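Local coordinates for protein probable transcriptional regulator (Pseudomonas aeruginosa, PDB 2ESN) that probably regulates transcription as a LysR-family protein, with a helix-turn-helix DNA-binding domain joined to a substrate-binding domain of unidentified ligand, at residues C[86-89]-C[90-93]; C[294-297]-C[298-302]; C[9-12]-C[13-16]; C[120-123]-C[124-128]. All blocks are in the same frame, centred on the assembly; numbering follows the deposited sequence.

Overall arrangement
The four contacts are local and run along the chain in the order 3, 1, 4, 2. Interaction 3 lies at the DNA-binding end and leads into helix 15-24. Interaction 1 lies at the far end of helix 68-87, with its centre about 21 Å from that of interaction 3. Both touch the second subunit. Interactions 4 and 2 belong to the substrate-binding domain, with centres about 13 Å apart, and pack on each other. Gln300 OE1 lies 2.8 Å from Arg122 NH1, and Leu123 CD2 lies 3.6 Å from Trp296 CH2. Interactions 1 and 2 do not touch; their nearest atoms are about 7 Å apart. Interaction 4 also meets the third subunit. No ligand takes part.

Interaction 1 of 4, residues C[86-89]-C[90-93]; sequences EGLE and EWRP
The indole of Trp91 carries Leu88 CD2 on one face, 3.7 Å above the plane and displaced toward the rim. Two backbone oxygens lie at the ring edge, close to its plane: Gly87 O is 3.5 Å from Trp91 CZ3, and Leu88 O is 3.7 Å from Trp91 CE3. The second flat group is the Arg92 guanidinium, with Glu89 OE1 at its edge. The carboxylate of Glu89 and this guanidinium are turned 30° from each other, and the two side chains run alongside, pointing the same way. Glu89 OE1 meets Arg92 NE at 2.5 Å, a salt bridge so short that its exact length is doubtful. Arg92 NH2 reaches the syn lone pair of Glu89 OE2 at 2.8 Å. This turn follows the long linker helix 68-87 of a LysR-type regulator, which leads from the DNA-binding domain toward the substrate-binding domain. The second subunit packs here. Its Arg69 makes a salt bridge to Glu90 OE1 and a cation-pi contact with Trp91, while its Leu52 O accepts the hydrogen bond of Trp91 NE1. The Arg92 chain starts with CG trans to its own N (chi1 -170°) and bends at chi3, which turns the guanidinium back to Glu89. The same two residues are tied through the backbone, where Arg92 N donates to Glu89 O at 2.6 Å.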
# COMPACT_ATOMS: atom_id res chain seq x y z
N GLU C 86 24.18 6.33 -4.57
CA GLU C 86 22.99 6.07 -5.35
C GLU C 86 22.02 7.22 -5.24
O GLU C 86 21.35 7.57 -6.23
CB GLU C 86 22.30 4.81 -4.84
CG GLU C 86 23.15 3.51 -5.01
CD GLU C 86 22.51 2.27 -4.34
OE1 GLU C 86 22.91 1.12 -4.70
OE2 GLU C 86 21.62 2.46 -3.46
N GLY C 87 21.90 7.79 -4.05
CA GLY C 87 21.02 8.93 -3.85
C GLY C 87 21.62 10.15 -4.49
O GLY C 87 20.90 11.07 -4.87
N LEU C 88 22.93 10.18 -4.61
CA LEU C 88 23.60 11.33 -5.15
C LEU C 88 23.82 11.25 -6.68
O LEU C 88 24.37 12.19 -7.26
CB LEU C 88 24.92 11.54 -4.44
CG LEU C 88 24.93 12.06 -3.01
CD1 LEU C 88 26.37 12.17 -2.55
CD2 LEU C 88 24.27 13.41 -3.01
N GLU C 89 23.41 10.15 -7.31
CA GLU C 89 23.57 9.96 -8.77
C GLU C 89 22.88 11.09 -9.53
O GLU C 89 23.39 11.61 -10.53
CB GLU C 89 23.01 8.61 -9.23
CG GLU C 89 23.91 7.41 -8.92
CD GLU C 89 25.32 7.57 -9.44
OE1 GLU C 89 25.52 7.78 -10.64
OE2 GLU C 89 26.26 7.50 -8.63
N GLU C 90 21.71 11.45 -9.01
CA GLU C 90 21.01 12.70 -9.29
C GLU C 90 21.97 13.87 -9.56
O GLU C 90 21.68 14.72 -10.37
CB GLU C 90 20.12 13.02 -8.06
CG GLU C 90 18.69 13.53 -8.33
CD GLU C 90 18.61 14.53 -9.48
OE1 GLU C 90 18.58 15.76 -9.20
OE2 GLU C 90 18.56 14.07 -10.66
N TRP C 91 23.10 13.91 -8.88
CA TRP C 91 24.07 14.97 -9.04
C TRP C 91 25.21 14.62 -10.03
O TRP C 91 26.00 15.47 -10.38
CB TRP C 91 24.66 15.34 -7.67
CG TRP C 91 23.74 16.24 -6.85
CD1 TRP C 91 23.83 17.62 -6.73
CD2 TRP C 91 22.59 15.85 -6.08
NE1 TRP C 91 22.81 18.10 -5.95
CE2 TRP C 91 22.03 17.03 -5.52
CE3 TRP C 91 21.98 14.62 -5.81
CZ2 TRP C 91 20.89 17.01 -4.69
CZ3 TRP C 91 20.83 14.60 -4.97
CH2 TRP C 91 20.30 15.79 -4.43
N ARG C 92 25.30 13.36 -10.46
CA ARG C 92 26.33 12.97 -11.48
C ARG C 92 26.06 13.73 -12.79
O ARG C 92 24.93 13.72 -13.27
CB ARG C 92 26.34 11.48 -11.72
CG ARG C 92 27.54 11.01 -12.57
CD ARG C 92 27.39 9.55 -12.98
NE ARG C 92 27.52 8.65 -11.84
CZ ARG C 92 28.66 8.37 -11.22
NH1 ARG C 92 29.82 8.93 -11.61
NH2 ARG C 92 28.65 7.53 -10.18
N PRO C 93 27.06 14.47 -13.32
CA PRO C 93 26.87 15.15 -14.63
C PRO C 93 26.51 14.11 -15.72
O PRO C 93 27.13 13.05 -15.76
CB PRO C 93 28.24 15.75 -14.92
CG PRO C 93 28.84 16.00 -13.55
CD PRO C 93 28.39 14.74 -12.75

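Interaction 2 of 4, residues C[294-297]-C[298-302]; sequences HAWM and IGQLK
Helix 293-303 of the substrate-binding domain brings Trp296 and Gln300 together one turn apart, where it packs on helix 109-126 and strand 102-107. Gln300 CG sits over the six-membered ring of Trp296 in a CH-pi contact. It is 3.7 Å from the ring centroid and 16° off the ring normal. The amide of Gln300 follows the indole closely; the two planes are 14° apart and stacked. Gln300 NE2 is 3.5 Å from Trp296 NE1, but both are donors and do not bond to each other. The indole is swung trans to its backbone N (chi1 173°), and the Gln300 chain bends at chi2 to lie over it. A water joins the pair: it donates to Trp296 O at 2.7 Å and accepts from Gln300 NE2 at 3.0 Å. Trp296 O also accepts the helical bond from Gln300 N at 2.7 Å. Next to this pair, Met297 SD meets Leu301 CD1 at 3.9 Å in apolar packing. Both residues are buried, with Met297 against Phe103 and Phe105 of strand 102-107 and Leu301 against Leu115. Gln300 OE1 accepts a hydrogen bond from Arg122 NH1 of helix 109-126. The amide is thus held at both ends, oxygen by Arg122 and nitrogen by water, which should fix its rotation while its flat side rests on the indole.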
# COMPACT_ATOMS: atom_id res chain seq x y z
N HIS C 294 16.91 13.21 -18.28
CA HIS C 294 15.60 13.30 -18.84
C HIS C 294 15.55 14.18 -20.06
O HIS C 294 14.88 13.83 -21.03
CB HIS C 294 14.62 13.83 -17.80
CG HIS C 294 14.12 12.77 -16.88
ND1 HIS C 294 12.79 12.64 -16.54
CD2 HIS C 294 14.78 11.76 -16.25
CE1 HIS C 294 12.65 11.61 -15.71
NE2 HIS C 294 13.83 11.04 -15.54
N ALA C 295 16.24 15.31 -20.02
CA ALA C 295 16.30 16.21 -21.19
C ALA C 295 16.96 15.48 -22.40
O ALA C 295 16.51 15.61 -23.50
CB ALA C 295 17.09 17.53 -20.83
N TRP C 296 18.01 14.71 -22.16
CA TRP C 296 18.65 13.97 -23.26
C TRP C 296 17.67 12.94 -23.89
O TRP C 296 17.48 12.89 -25.14
CB TRP C 296 19.90 13.32 -22.74
CG TRP C 296 20.57 12.38 -23.70
CD1 TRP C 296 21.42 12.72 -24.70
CD2 TRP C 296 20.47 10.95 -23.72
NE1 TRP C 296 21.86 11.59 -25.34
CE2 TRP C 296 21.26 10.50 -24.79
CE3 TRP C 296 19.74 10.01 -22.96
CZ2 TRP C 296 21.41 9.14 -25.10
CZ3 TRP C 296 19.88 8.63 -23.28
CH2 TRP C 296 20.71 8.22 -24.35
N MET C 297 17.03 12.15 -23.02
CA MET C 297 16.16 11.09 -23.49
C MET C 297 15.00 11.71 -24.23
O MET C 297 14.56 11.19 -25.29
CB MET C 297 15.71 10.17 -22.36
CG MET C 297 14.78 9.01 -22.88
SD MET C 297 15.54 7.88 -24.06
CE MET C 297 16.45 6.98 -22.99
N ILE C 298 14.49 12.83 -23.73
CA ILE C 298 13.45 13.55 -24.46
C ILE C 298 13.93 13.93 -25.88
O ILE C 298 13.25 13.69 -26.86
CB ILE C 298 12.97 14.79 -23.73
CG1 ILE C 298 12.07 14.41 -22.55
CG2 ILE C 298 12.13 15.64 -24.64
CD1 ILE C 298 11.92 15.55 -21.52
N GLY C 299 15.13 14.51 -25.98
CA GLY C 299 15.69 14.81 -27.31
C GLY C 299 15.99 13.59 -28.19
O GLY C 299 15.92 13.67 -29.42
N GLN C 300 16.33 12.46 -27.56
CA GLN C 300 16.59 11.23 -28.30
C GLN C 300 15.39 10.83 -29.16
O GLN C 300 15.55 10.59 -30.36
CB GLN C 300 17.04 10.06 -27.41
CG GLN C 300 18.47 10.17 -26.98
CD GLN C 300 19.46 10.33 -28.17
OE1 GLN C 300 19.68 9.39 -28.93
NE2 GLN C 300 20.06 11.53 -28.30
N LEU C 301 14.19 10.78 -28.56
CA LEU C 301 12.97 10.39 -29.31
C LEU C 301 12.57 11.41 -30.39
O LEU C 301 11.81 11.08 -31.31
CB LEU C 301 11.82 10.15 -28.37
CG LEU C 301 11.73 8.75 -27.76
CD1 LEU C 301 12.98 8.43 -27.00
CD2 LEU C 301 10.47 8.56 -26.87
N LYS C 302 13.13 12.62 -30.30
CA LYS C 302 12.66 13.72 -31.11
C LYS C 302 12.81 13.41 -32.56
O LYS C 302 11.79 13.30 -33.25
CB LYS C 302 13.26 15.10 -30.69
CG LYS C 302 12.21 15.88 -29.83
CD LYS C 302 12.77 16.91 -28.81
CE LYS C 302 11.59 17.44 -27.96
NZ LYS C 302 11.89 18.07 -26.58
O HOH W 1 19.15 14.02 -26.92

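Interaction 3 of 4, residues C[9-12]-C[13-16]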
# COMPACT_ATOMS: atom_id res chain seq x y z
N ARG C 9 30.13 12.35 16.68
CA ARG C 9 31.49 12.45 17.20
C ARG C 9 32.60 12.21 16.14
O ARG C 9 33.71 12.71 16.26
CB ARG C 9 31.68 11.43 18.32
CG ARG C 9 32.76 11.84 19.28
CD ARG C 9 32.16 12.71 20.37
NE ARG C 9 33.00 13.85 20.78
CZ ARG C 9 33.96 13.82 21.72
NH1 ARG C 9 34.62 14.94 22.01
NH2 ARG C 9 34.27 12.68 22.36
N LEU C 10 32.30 11.45 15.11
CA LEU C 10 33.31 11.03 14.15
C LEU C 10 33.34 12.01 13.00
O LEU C 10 32.30 12.41 12.45
CB LEU C 10 32.98 9.62 13.68
CG LEU C 10 33.96 8.80 12.83
CD1 LEU C 10 35.29 8.50 13.53
CD2 LEU C 10 33.29 7.56 12.28
N ASP C 11 34.55 12.40 12.60
CA ASP C 11 34.68 13.05 11.29
C ASP C 11 34.42 12.00 10.20
O ASP C 11 35.33 11.29 9.77
CB ASP C 11 36.04 13.67 11.13
CG ASP C 11 36.16 14.47 9.84
OD1 ASP C 11 37.13 15.21 9.71
OD2 ASP C 11 35.31 14.36 8.97
N LEU C 12 33.16 11.93 9.77
CA LEU C 12 32.73 11.04 8.71
C LEU C 12 33.56 11.05 7.39
O LEU C 12 33.53 10.06 6.63
CB LEU C 12 31.23 11.30 8.40
CG LEU C 12 30.28 11.11 9.62
CD1 LEU C 12 28.81 11.34 9.27
CD2 LEU C 12 30.45 9.74 10.29
N ASN C 13 34.22 12.16 7.08
CA ASN C 13 35.02 12.23 5.87
C ASN C 13 36.17 11.27 5.95
O ASN C 13 36.62 10.79 4.91
CB ASN C 13 35.61 13.63 5.58
CG ASN C 13 34.56 14.63 5.38
OD1 ASN C 13 34.47 15.62 6.15
ND2 ASN C 13 33.74 14.42 4.40
N LEU C 14 36.63 11.00 7.18
CA LEU C 14 37.70 9.99 7.39
C LEU C 14 37.28 8.61 7.01
O LEU C 14 38.12 7.73 6.89
CB LEU C 14 38.09 9.92 8.84
CG LEU C 14 38.73 11.18 9.48
CD1 LEU C 14 38.94 10.92 10.98
CD2 LEU C 14 40.04 11.61 8.78
N LEU C 15 35.97 8.38 6.86
CA LEU C 15 35.49 7.03 6.46
C LEU C 15 35.70 6.74 4.99
O LEU C 15 35.69 5.58 4.59
CB LEU C 15 34.02 6.81 6.81
CG LEU C 15 33.76 6.70 8.30
CD1 LEU C 15 32.28 6.66 8.51
CD2 LEU C 15 34.43 5.48 8.95
N LEU C 16 35.85 7.76 4.16
CA LEU C 16 36.25 7.47 2.75
C LEU C 16 37.67 6.99 2.68
O LEU C 16 38.01 6.35 1.68
CB LEU C 16 36.22 8.69 1.83
CG LEU C 16 34.85 9.34 1.81
CD1 LEU C 16 35.07 10.68 1.22
CD2 LEU C 16 34.00 8.44 0.93
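Asn13 and Asp11 meet in an Asx turn that leads into helix 15-24 of the helix-turn-helix DNA-binding region. Asn13 N donates to Asp11 OD2 at 3.1 Å and approaches it from above the carboxylate plane, 37° out of it. Asp11 has CG trans to its own N (chi1 -174°), and this carries the carboxylate forward to the start of the turn. Its other oxygen, OD1, forms a salt bridge with Arg47 of helix 38-52, so each carboxylate oxygen has a partner. Leu14 comes next. Its N donates to Asp11 O at 2.9 Å, and its side chain crosses that of Asp11 at about a right angle, with Leu14 CD1 4.0 Å from Asp11 CB. Beyond this, Leu14 packs on Ala44 and Leu48 of helix 38-52. Leu15 repeats the bond one residue on, its N reaching Leu12 O at 3.0 Å. Its CD1 touches two leucines of 9-12, 4.0 Å from Leu12 CD2 and 4.0 Å from Leu10 CD2. Leu12 runs alongside Leu15, whereas Leu10 crosses it nearly perpendicularly. This apolar group continues across the subunit interface: Leu12 packs on Leu12 of the second subunit, and Leu15 on Leu84 of the second subunit. Leu16 touches Leu81 of helix 68-87, while its backbone N donates to Asn13 O at 3.2 Å.

Interaction 4 of 4, residues C[120-123]-C[124-128]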
# COMPACT_ATOMS: atom_id res chain seq x y z
N MET C 120 16.95 1.39 -29.29
CA MET C 120 18.11 0.63 -28.90
C MET C 120 19.07 0.31 -30.06
O MET C 120 20.25 0.07 -29.85
CB MET C 120 17.72 -0.57 -28.09
CG MET C 120 16.88 -0.20 -26.77
SD MET C 120 17.57 0.98 -25.65
CE MET C 120 18.97 0.17 -25.15
N ASN C 121 18.56 0.33 -31.28
CA ASN C 121 19.41 0.22 -32.44
C ASN C 121 20.47 1.35 -32.41
O ASN C 121 21.60 1.12 -32.78
CB ASN C 121 18.58 0.36 -33.74
CG ASN C 121 19.47 0.25 -34.96
OD1 ASN C 121 20.05 -0.83 -35.24
ND2 ASN C 121 19.79 1.37 -35.50
N ARG C 122 20.03 2.57 -32.07
CA ARG C 122 20.90 3.71 -31.94
C ARG C 122 21.71 3.63 -30.61
O ARG C 122 22.95 3.67 -30.60
CB ARG C 122 20.07 5.01 -31.98
CG ARG C 122 20.92 6.26 -31.76
CD ARG C 122 20.05 7.48 -31.40
NE ARG C 122 19.17 7.86 -32.51
CZ ARG C 122 18.32 8.88 -32.45
NH1 ARG C 122 18.21 9.59 -31.32
NH2 ARG C 122 17.55 9.16 -33.51
N LEU C 123 21.00 3.54 -29.47
CA LEU C 123 21.65 3.62 -28.13
C LEU C 123 22.70 2.60 -27.84
O LEU C 123 23.71 2.89 -27.10
CB LEU C 123 20.61 3.72 -27.00
CG LEU C 123 19.66 4.94 -27.03
CD1 LEU C 123 18.91 5.10 -25.66
CD2 LEU C 123 20.33 6.26 -27.39
N GLN C 124 22.56 1.39 -28.39
CA GLN C 124 23.63 0.40 -28.26
C GLN C 124 25.02 0.95 -28.73
O GLN C 124 26.04 0.51 -28.27
CB GLN C 124 23.32 -0.93 -29.00
CG GLN C 124 23.37 -0.75 -30.50
CD GLN C 124 22.96 -1.94 -31.29
OE1 GLN C 124 23.09 -3.09 -30.88
NE2 GLN C 124 22.37 -1.66 -32.45
N HIS C 125 25.03 1.91 -29.64
CA HIS C 125 26.26 2.49 -30.19
C HIS C 125 26.55 3.78 -29.48
O HIS C 125 27.65 3.99 -29.04
CB HIS C 125 26.13 2.78 -31.73
CG HIS C 125 25.96 1.54 -32.56
ND1 HIS C 125 26.90 0.53 -32.59
CD2 HIS C 125 24.90 1.09 -33.29
CE1 HIS C 125 26.47 -0.45 -33.37
NE2 HIS C 125 25.26 -0.13 -33.80
N SER C 126 25.56 4.68 -29.42
CA SER C 126 25.78 6.02 -28.93
C SER C 126 25.86 6.17 -27.38
O SER C 126 26.37 7.18 -26.88
CB SER C 126 24.72 6.98 -29.47
OG SER C 126 23.45 6.75 -28.85
N ALA C 127 25.33 5.20 -26.64
CA ALA C 127 25.22 5.27 -25.20
C ALA C 127 25.31 3.88 -24.71
O ALA C 127 24.36 3.34 -24.16
CB ALA C 127 23.93 5.95 -24.78
N PRO C 128 26.48 3.24 -24.93
CA PRO C 128 26.58 1.79 -24.72
C PRO C 128 26.46 1.29 -23.29
O PRO C 128 26.38 0.09 -23.07
CB PRO C 128 27.93 1.43 -25.34
CG PRO C 128 28.66 2.73 -25.57
CD PRO C 128 27.73 3.86 -25.43
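Gln124 holds its CG in the crowded position between its backbone N and carbonyl carbon (chi1 71°), and the chain then extends to bring the amide back over Asn121. Gln124 NE2 donates to Asn121 O at 2.9 Å, with an N-H...O angle of 158° and the acceptor near the amide plane. Ser126 takes a similar first torsion (chi1 72°), which places its OG 3.5 Å from Leu123 CD2. The other amide atom of Gln124, OE1, accepts from Asp247 N of the third subunit, so both ends of the group are bonded. Asn121 O is also approached by His125 CD2 at 3.3 Å. Between adjacent residues, Gln124 CG lies over one face of the His125 ring, 3.7 Å above its plane and offset toward the rim. Arg122 O accepts two backbone bonds from opposite faces of its carbonyl plane, from Ser126 N at 3.0 Å and from His125 N at 2.9 Å. Ala127 N still reaches Leu123 O at 2.9 Å, but Ala127 is the first residue to leave helical backbone angles, and Pro128 follows. Leu123 is buried against Trp296 and Met297 of helix 293-303. The segment is thus the C-terminal end of the helix in the beta-alpha-beta crossover of strand 102-107, helix 109-126 and strand 131-136, a unit of the periplasmic-binding-protein-like fold of LysR substrate-binding domains.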